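Local coordinates for protein putative polyketide cyclase (PDB 3K0Z) that is of unconfirmed function but belongs to the SnoaL-like family of the NTF2 clan and is a putative polyketide cyclase and lipoprotein, at residues A33-A45 / D128-D140. Sequence-based numbering, arbitrary orientation.
Sequences ATEMVHAAQRFYA and DILHVKDGKITED
Helix 30-49 packs on the curved sheet of this NTF2-like, cone-shaped fold, here against the hairpin of strands 120-133 and 136-144. Tyr44 and Asp128 join the two by a hydrogen bond, OH to OD2, of 2.6 Å. OD2 lies at the edge of the Tyr44 ring, while the hydroxyl meets the carboxylate from above its plane, 43° out. Leu130 CD2 lies beside the Tyr44 hydroxyl and also touches Phe43 CE2 at 3.8 Å. With CG anti to the backbone N (chi1 -164°), the Phe43 ring reaches over the sheet. Ile137 CD1 sits over one ring face in a CH-pi contact, 3.5 Å from Phe43 CG. Trp47 meets the same ring edge-to-face. Further toward the turn, Ala39 CB packs against Ile137 CG1 at 4.2 Å, and Met36 CG against Val132 CG1 at 4.1 Å. The type I' turn at Gly135 comes close to the helix, with Glu35 CG 3.9 Å from Gly135 CA. One water links Glu35 OE2 to Gly135 N, and another lies between the carbonyl oxygens of Glu35 and Gly135. Glu35 OE1 also forms a salt bridge with Lys31. The apolar middle thus lies between a water-bridged turn and a bond that satisfies the buried Tyr44 hydroxyl.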
ATOM      1  N   ALA A  33      16.051  -8.049 -11.470  1.00 17.53           N
ATOM      2  CA  ALA A  33      14.825  -8.538 -10.819  1.00 15.75           C
ATOM      3  C   ALA A  33      15.135  -9.342  -9.540  1.00 18.55           C
ATOM      4  O   ALA A  33      14.452  -9.198  -8.522  1.00 20.20           O
ATOM      5  CB  ALA A  33      13.985  -9.396 -11.796  1.00 19.90           C
ATOM      6  N   THR A  34      16.165 -10.164  -9.600  1.00 19.85           N
ATOM      7  CA  THR A  34      16.525 -11.041  -8.472  1.00 21.97           C
ATOM      8  C   THR A  34      17.004 -10.222  -7.287  1.00 23.17           C
ATOM      9  O   THR A  34      16.643 -10.505  -6.153  1.00 23.71           O
ATOM     10  CB  THR A  34      17.621 -12.025  -8.901  1.00 21.57           C
ATOM     11  OG1 THR A  34      17.141 -12.840  -9.971  1.00 20.58           O
ATOM     12  CG2 THR A  34      18.050 -12.931  -7.774  1.00 21.39           C
ATOM     13  N   GLU A  35      17.825  -9.201  -7.533  1.00 23.49           N
ATOM     14  CA  GLU A  35      18.313  -8.451  -6.388  1.00 24.33           C
ATOM     15  C   GLU A  35      17.197  -7.606  -5.692  1.00 22.72           C
ATOM     16  O   GLU A  35      17.223  -7.385  -4.483  1.00 21.96           O
ATOM     17  CB  GLU A  35      19.551  -7.653  -6.771  1.00 26.65           C
ATOM     18  CG  GLU A  35      19.260  -6.452  -7.608  1.00 29.32           C
ATOM     19  CD  GLU A  35      20.486  -5.901  -8.339  1.00 30.30           C
ATOM     20  OE1 GLU A  35      21.594  -6.450  -8.170  1.00 31.13           O
ATOM     21  OE2 GLU A  35      20.317  -4.891  -9.089  1.00 38.89           O
HETATM   22  N   MSE A  36      16.208  -7.172  -6.442  1.00 19.46           N
HETATM   23  CA  MSE A  36      15.061  -6.478  -5.868  1.00 18.37           C
HETATM   24  C   MSE A  36      14.176  -7.436  -5.078  1.00 19.66           C
HETATM   25  O   MSE A  36      13.734  -7.110  -3.959  1.00 19.62           O
HETATM   26  CB  MSE A  36      14.288  -5.775  -6.991  1.00 21.55           C
HETATM   27  CG  MSE A  36      15.058  -4.638  -7.554  1.00 18.74           C
HETATM   28 SE   MSE A  36      14.271  -3.953  -9.182  0.75 25.69          SE
HETATM   29  CE  MSE A  36      12.972  -2.661  -8.385  1.00 21.04           C
ATOM     30  N   VAL A  37      13.912  -8.622  -5.618  1.00 18.30           N
ATOM     31  CA  VAL A  37      13.074  -9.610  -4.903  1.00 18.25           C
ATOM     32  C   VAL A  37      13.791 -10.065  -3.623  1.00 18.45           C
ATOM     33  O   VAL A  37      13.185 -10.142  -2.562  1.00 18.19           O
ATOM     34  CB  VAL A  37      12.700 -10.814  -5.806  1.00 17.98           C
ATOM     35  CG1 VAL A  37      12.131 -11.928  -4.998  1.00 17.61           C
ATOM     36  CG2 VAL A  37      11.706 -10.368  -6.893  1.00 17.71           C
ATOM     37  N   HIS A  38      15.099 -10.311  -3.713  1.00 17.84           N
ATOM     38  CA  HIS A  38      15.881 -10.744  -2.570  1.00 16.96           C
ATOM     39  C   HIS A  38      15.923  -9.676  -1.482  1.00 19.96           C
ATOM     40  O   HIS A  38      15.884 -10.006  -0.315  1.00 21.11           O
ATOM     41  CB  HIS A  38      17.295 -11.110  -3.018  1.00 20.75           C
ATOM     42  CG  HIS A  38      17.368 -12.431  -3.717  1.00 19.50           C
ATOM     43  ND1 HIS A  38      18.559 -13.027  -4.070  1.00 14.87           N
ATOM     44  CD2 HIS A  38      16.387 -13.295  -4.078  1.00 16.95           C
ATOM     45  CE1 HIS A  38      18.300 -14.188  -4.659  1.00 20.15           C
ATOM     46  NE2 HIS A  38      16.983 -14.378  -4.659  1.00 15.30           N
ATOM     47  N   ALA A  39      15.976  -8.408  -1.844  1.00 18.83           N
ATOM     48  CA  ALA A  39      15.963  -7.351  -0.812  1.00 20.37           C
ATOM     49  C   ALA A  39      14.632  -7.392  -0.089  1.00 18.59           C
ATOM     50  O   ALA A  39      14.551  -7.257   1.137  1.00 19.10           O
ATOM     51  CB  ALA A  39      16.203  -5.962  -1.459  1.00 19.68           C
ATOM     52  N   ALA A  40      13.569  -7.586  -0.847  1.00 19.96           N
ATOM     53  CA  ALA A  40      12.225  -7.693  -0.242  1.00 19.64           C
ATOM     54  C   ALA A  40      12.161  -8.890   0.667  1.00 21.39           C
ATOM     55  O   ALA A  40      11.658  -8.772   1.758  1.00 16.82           O
ATOM     56  CB  ALA A  40      11.175  -7.805  -1.308  1.00 19.06           C
ATOM     57  N   GLN A  41      12.695 -10.038   0.231  1.00 21.38           N
ATOM     58  CA  GLN A  41      12.660 -11.229   1.058  1.00 21.73           C
ATOM     59  C   GLN A  41      13.405 -11.020   2.387  1.00 18.37           C
ATOM     60  O   GLN A  41      12.913 -11.424   3.455  1.00 20.79           O
ATOM     61  CB  GLN A  41      13.240 -12.410   0.326  1.00 20.69           C
ATOM     62  CG  GLN A  41      12.357 -13.027  -0.725  1.00 19.88           C
ATOM     63  CD  GLN A  41      12.920 -14.338  -1.181  1.00 23.89           C
ATOM     64  OE1 GLN A  41      13.732 -14.412  -2.135  1.00 21.97           O
ATOM     65  NE2 GLN A  41      12.484 -15.411  -0.522  1.00 19.48           N
ATOM     66  N   ARG A  42      14.571 -10.371   2.326  1.00 21.54           N
ATOM     67  CA  ARG A  42      15.373 -10.129   3.530  1.00 18.10           C
ATOM     68  C   ARG A  42      14.685  -9.143   4.429  1.00 17.49           C
ATOM     69  O   ARG A  42      14.768  -9.257   5.620  1.00 17.38           O
ATOM     70  CB  ARG A  42      16.762  -9.585   3.203  1.00 20.32           C
ATOM     71  CG  ARG A  42      17.692 -10.582   2.551  1.00 22.28           C
ATOM     72  CD  ARG A  42      19.122 -10.075   2.446  1.00 24.02           C
ATOM     73  NE  ARG A  42      19.977 -10.994   1.672  1.00 27.98           N
ATOM     74  CZ  ARG A  42      20.186 -10.921   0.348  1.00 26.52           C
ATOM     75  NH1 ARG A  42      19.676  -9.953  -0.405  1.00 37.74           N
ATOM     76  NH2 ARG A  42      20.974 -11.812  -0.229  1.00 38.39           N
ATOM     77  N   PHE A  43      14.050  -8.134   3.853  1.00 17.99           N
ATOM     78  CA  PHE A  43      13.336  -7.145   4.610  1.00 18.42           C
ATOM     79  C   PHE A  43      12.180  -7.816   5.360  1.00 20.06           C
ATOM     80  O   PHE A  43      12.010  -7.575   6.565  1.00 16.78           O
ATOM     81  CB  PHE A  43      12.822  -6.010   3.690  1.00 17.98           C
ATOM     82  CG  PHE A  43      12.394  -4.747   4.424  1.00 22.41           C
ATOM     83  CD1 PHE A  43      13.283  -4.051   5.242  1.00 22.40           C
ATOM     84  CD2 PHE A  43      11.131  -4.202   4.215  1.00 20.94           C
ATOM     85  CE1 PHE A  43      12.876  -2.870   5.889  1.00 21.89           C
ATOM     86  CE2 PHE A  43      10.765  -2.988   4.827  1.00 19.64           C
ATOM     87  CZ  PHE A  43      11.632  -2.348   5.654  1.00 22.80           C
ATOM     88  N   TYR A  44      11.395  -8.663   4.695  1.00 19.68           N
ATOM     89  CA  TYR A  44      10.302  -9.347   5.426  1.00 17.83           C
ATOM     90  C   TYR A  44      10.797 -10.511   6.313  1.00 17.46           C
ATOM     91  O   TYR A  44      10.131 -10.822   7.302  1.00 18.25           O
ATOM     92  CB  TYR A  44       9.071  -9.652   4.544  1.00 21.77           C
ATOM     93  CG  TYR A  44       8.628  -8.331   3.969  1.00 19.38           C
ATOM     94  CD1 TYR A  44       8.077  -7.353   4.789  1.00 18.05           C
ATOM     95  CD2 TYR A  44       8.898  -8.006   2.654  1.00 23.17           C
ATOM     96  CE1 TYR A  44       7.806  -6.064   4.325  1.00 18.93           C
ATOM     97  CE2 TYR A  44       8.585  -6.730   2.158  1.00 17.65           C
ATOM     98  CZ  TYR A  44       8.043  -5.775   3.008  1.00 19.31           C
ATOM     99  OH  TYR A  44       7.781  -4.525   2.536  1.00 25.05           O
ATOM    100  N   ALA A  45      11.948 -11.111   6.007  1.00 19.40           N
ATOM    101  CA  ALA A  45      12.620 -12.026   6.972  1.00 18.59           C
ATOM    102  C   ALA A  45      12.939 -11.288   8.283  1.00 20.63           C
ATOM    103  O   ALA A  45      12.759 -11.831   9.360  1.00 18.97           O
ATOM    104  CB  ALA A  45      13.889 -12.664   6.390  1.00 21.11           C
ATOM    105  N   ASP A 128       3.556  -1.905   1.528  1.00 21.17           N
ATOM    106  CA  ASP A 128       4.776  -1.126   1.565  1.00 20.40           C
ATOM    107  C   ASP A 128       5.229  -0.843   0.163  1.00 22.29           C
ATOM    108  O   ASP A 128       5.108  -1.700  -0.711  1.00 21.36           O
ATOM    109  CB  ASP A 128       5.946  -1.881   2.195  1.00 24.64           C
ATOM    110  CG  ASP A 128       5.724  -2.312   3.643  1.00 30.03           C
ATOM    111  OD1 ASP A 128       4.606  -2.163   4.215  1.00 37.89           O
ATOM    112  OD2 ASP A 128       6.724  -2.795   4.240  1.00 36.92           O
ATOM    113  N   ILE A 129       5.781   0.341  -0.039  1.00 18.99           N
ATOM    114  CA  ILE A 129       6.435   0.702  -1.292  1.00 20.39           C
ATOM    115  C   ILE A 129       7.916   0.910  -0.934  1.00 19.68           C
ATOM    116  O   ILE A 129       8.259   1.760  -0.094  1.00 21.50           O
ATOM    117  CB  ILE A 129       5.877   1.980  -1.917  1.00 23.23           C
ATOM    118  CG1 ILE A 129       4.413   1.757  -2.336  1.00 25.51           C
ATOM    119  CG2 ILE A 129       6.752   2.374  -3.129  1.00 15.47           C
ATOM    120  CD1 ILE A 129       3.650   3.044  -2.604  1.00 21.81           C
ATOM    121  N   LEU A 130       8.761   0.121  -1.575  1.00 17.37           N
ATOM    122  CA  LEU A 130      10.208   0.153  -1.345  1.00 19.11           C
ATOM    123  C   LEU A 130      10.950   0.720  -2.552  1.00 21.38           C
ATOM    124  O   LEU A 130      10.660   0.334  -3.664  1.00 21.14           O
ATOM    125  CB  LEU A 130      10.689  -1.262  -1.112  1.00 19.27           C
ATOM    126  CG  LEU A 130       9.983  -2.151  -0.092  1.00 18.14           C
ATOM    127  CD1 LEU A 130      10.569  -3.572  -0.259  1.00 23.60           C
ATOM    128  CD2 LEU A 130      10.070  -1.689   1.359  1.00 19.27           C
ATOM    129  N   HIS A 131      11.918   1.610  -2.317  1.00 20.65           N
ATOM    130  CA  HIS A 131      12.805   2.106  -3.359  1.00 19.85           C
ATOM    131  C   HIS A 131      14.106   1.324  -3.202  1.00 20.72           C
ATOM    132  O   HIS A 131      14.712   1.317  -2.115  1.00 18.33           O
ATOM    133  CB  HIS A 131      13.075   3.558  -3.153  1.00 20.47           C
ATOM    134  CG  HIS A 131      13.418   4.306  -4.398  1.00 28.65           C
ATOM    135  ND1 HIS A 131      13.449   5.683  -4.437  1.00 34.95           N
ATOM    136  CD2 HIS A 131      13.697   3.882  -5.653  1.00 26.19           C
ATOM    137  CE1 HIS A 131      13.765   6.072  -5.662  1.00 43.62           C
ATOM    138  NE2 HIS A 131      13.921   4.997  -6.418  1.00 37.99           N
ATOM    139  N   VAL A 132      14.516   0.637  -4.259  1.00 21.98           N
ATOM    140  CA  VAL A 132      15.707  -0.235  -4.214  1.00 23.21           C
ATOM    141  C   VAL A 132      16.762   0.261  -5.181  1.00 24.96           C
ATOM    142  O   VAL A 132      16.419   0.517  -6.312  1.00 26.65           O
ATOM    143  CB  VAL A 132      15.363  -1.673  -4.627  1.00 22.11           C
ATOM    144  CG1 VAL A 132      16.567  -2.611  -4.364  1.00 18.32           C
ATOM    145  CG2 VAL A 132      14.110  -2.154  -3.890  1.00 23.67           C
ATOM    146  N   LYS A 133      18.006   0.431  -4.716  1.00 23.61           N
ATOM    147  CA  LYS A 133      19.110   0.871  -5.554  1.00 23.46           C
ATOM    148  C   LYS A 133      20.242  -0.118  -5.339  1.00 25.19           C
ATOM    149  O   LYS A 133      20.619  -0.385  -4.211  1.00 27.46           O
ATOM    150  CB  LYS A 133      19.565   2.276  -5.180  1.00 24.80           C
ATOM    151  N   ASP A 134      20.754  -0.697  -6.411  1.00 27.66           N
ATOM    152  CA  ASP A 134      21.853  -1.639  -6.321  1.00 27.85           C
ATOM    153  C   ASP A 134      21.588  -2.729  -5.291  1.00 26.83           C
ATOM    154  O   ASP A 134      22.449  -3.066  -4.509  1.00 32.50           O
ATOM    155  CB  ASP A 134      23.148  -0.895  -6.020  1.00 28.84           C
ATOM    156  CG  ASP A 134      23.498   0.160  -7.103  1.00 40.10           C
ATOM    157  OD1 ASP A 134      23.316  -0.117  -8.316  1.00 45.65           O
ATOM    158  OD2 ASP A 134      23.958   1.270  -6.743  1.00 47.70           O
ATOM    159  N   GLY A 135      20.377  -3.254  -5.263  1.00 25.42           N
ATOM    160  CA  GLY A 135      20.076  -4.372  -4.394  1.00 24.67           C
ATOM    161  C   GLY A 135      19.830  -4.093  -2.933  1.00 24.79           C
ATOM    162  O   GLY A 135      19.696  -5.047  -2.145  1.00 23.04           O
ATOM    163  N   LYS A 136      19.789  -2.804  -2.559  1.00 23.88           N
ATOM    164  CA  LYS A 136      19.384  -2.434  -1.211  1.00 22.40           C
ATOM    165  C   LYS A 136      18.272  -1.395  -1.173  1.00 19.68           C
ATOM    166  O   LYS A 136      18.121  -0.594  -2.079  1.00 19.72           O
ATOM    167  CB  LYS A 136      20.577  -2.004  -0.369  1.00 23.10           C
ATOM    168  CG  LYS A 136      21.557  -3.155  -0.136  1.00 29.60           C
ATOM    169  CD  LYS A 136      22.300  -2.988   1.139  1.00 33.35           C
ATOM    170  CE  LYS A 136      23.549  -3.872   1.201  1.00 36.77           C
ATOM    171  NZ  LYS A 136      24.390  -3.393   2.324  1.00 46.09           N
ATOM    172  N   ILE A 137      17.465  -1.453  -0.121  1.00 17.11           N
ATOM    173  CA  ILE A 137      16.334  -0.555   0.035  1.00 17.59           C
ATOM    174  C   ILE A 137      16.879   0.757   0.588  1.00 20.71           C
ATOM    175  O   ILE A 137      17.539   0.761   1.652  1.00 18.93           O
ATOM    176  CB  ILE A 137      15.291  -1.157   1.009  1.00 19.44           C
ATOM    177  CG1 ILE A 137      14.741  -2.503   0.467  1.00 19.78           C
ATOM    178  CG2 ILE A 137      14.180  -0.128   1.307  1.00 18.26           C
ATOM    179  CD1 ILE A 137      13.932  -3.297   1.581  1.00 19.69           C
ATOM    180  N   THR A 138      16.633   1.863  -0.118  1.00 18.38           N
ATOM    181  CA  THR A 138      17.118   3.166   0.334  1.00 18.35           C
ATOM    182  C   THR A 138      16.070   3.955   1.138  1.00 20.91           C
ATOM    183  O   THR A 138      16.406   4.767   2.004  1.00 20.58           O
ATOM    184  CB  THR A 138      17.570   4.007  -0.828  1.00 19.81           C
ATOM    185  OG1 THR A 138      16.454   4.311  -1.669  1.00 15.11           O
ATOM    186  CG2 THR A 138      18.691   3.299  -1.599  1.00 16.96           C
ATOM    187  N   GLU A 139      14.800   3.734   0.827  1.00 22.42           N
ATOM    188  CA  GLU A 139      13.720   4.468   1.477  1.00 21.47           C
ATOM    189  C   GLU A 139      12.384   3.717   1.280  1.00 20.22           C
ATOM    190  O   GLU A 139      12.267   2.813   0.436  1.00 18.48           O
ATOM    191  CB  GLU A 139      13.620   5.914   0.944  1.00 23.38           C
ATOM    192  CG  GLU A 139      13.427   6.007  -0.544  1.00 20.64           C
ATOM    193  CD  GLU A 139      13.570   7.430  -1.131  1.00 20.48           C
ATOM    194  OE1 GLU A 139      13.719   8.407  -0.412  1.00 28.88           O
ATOM    195  OE2 GLU A 139      13.482   7.571  -2.341  1.00 26.29           O
ATOM    196  N   ASP A 140      11.386   4.056   2.093  1.00 18.58           N
ATOM    197  CA  ASP A 140      10.110   3.433   1.919  1.00 18.50           C
ATOM    198  C   ASP A 140       8.960   4.295   2.379  1.00 18.74           C
ATOM    199  O   ASP A 140       9.146   5.326   3.037  1.00 22.43           O
ATOM    200  CB  ASP A 140      10.076   2.010   2.506  1.00 20.10           C
ATOM    201  CG  ASP A 140       9.991   1.976   4.032  1.00 24.49           C
ATOM    202  OD1 ASP A 140      10.325   2.975   4.652  1.00 23.65           O
ATOM    203  OD2 ASP A 140       9.576   0.938   4.614  1.00 30.04           O
TER
HETATM  204  O   HOH W   1      19.505  -7.696  -2.999  1.00 20.65           O
HETATM  205  O   HOH W   2      18.611  -3.141  -7.430  1.00 26.08           O
HETATM  206  O   HOH W   3      19.465  -7.274   0.147  1.00 29.97           O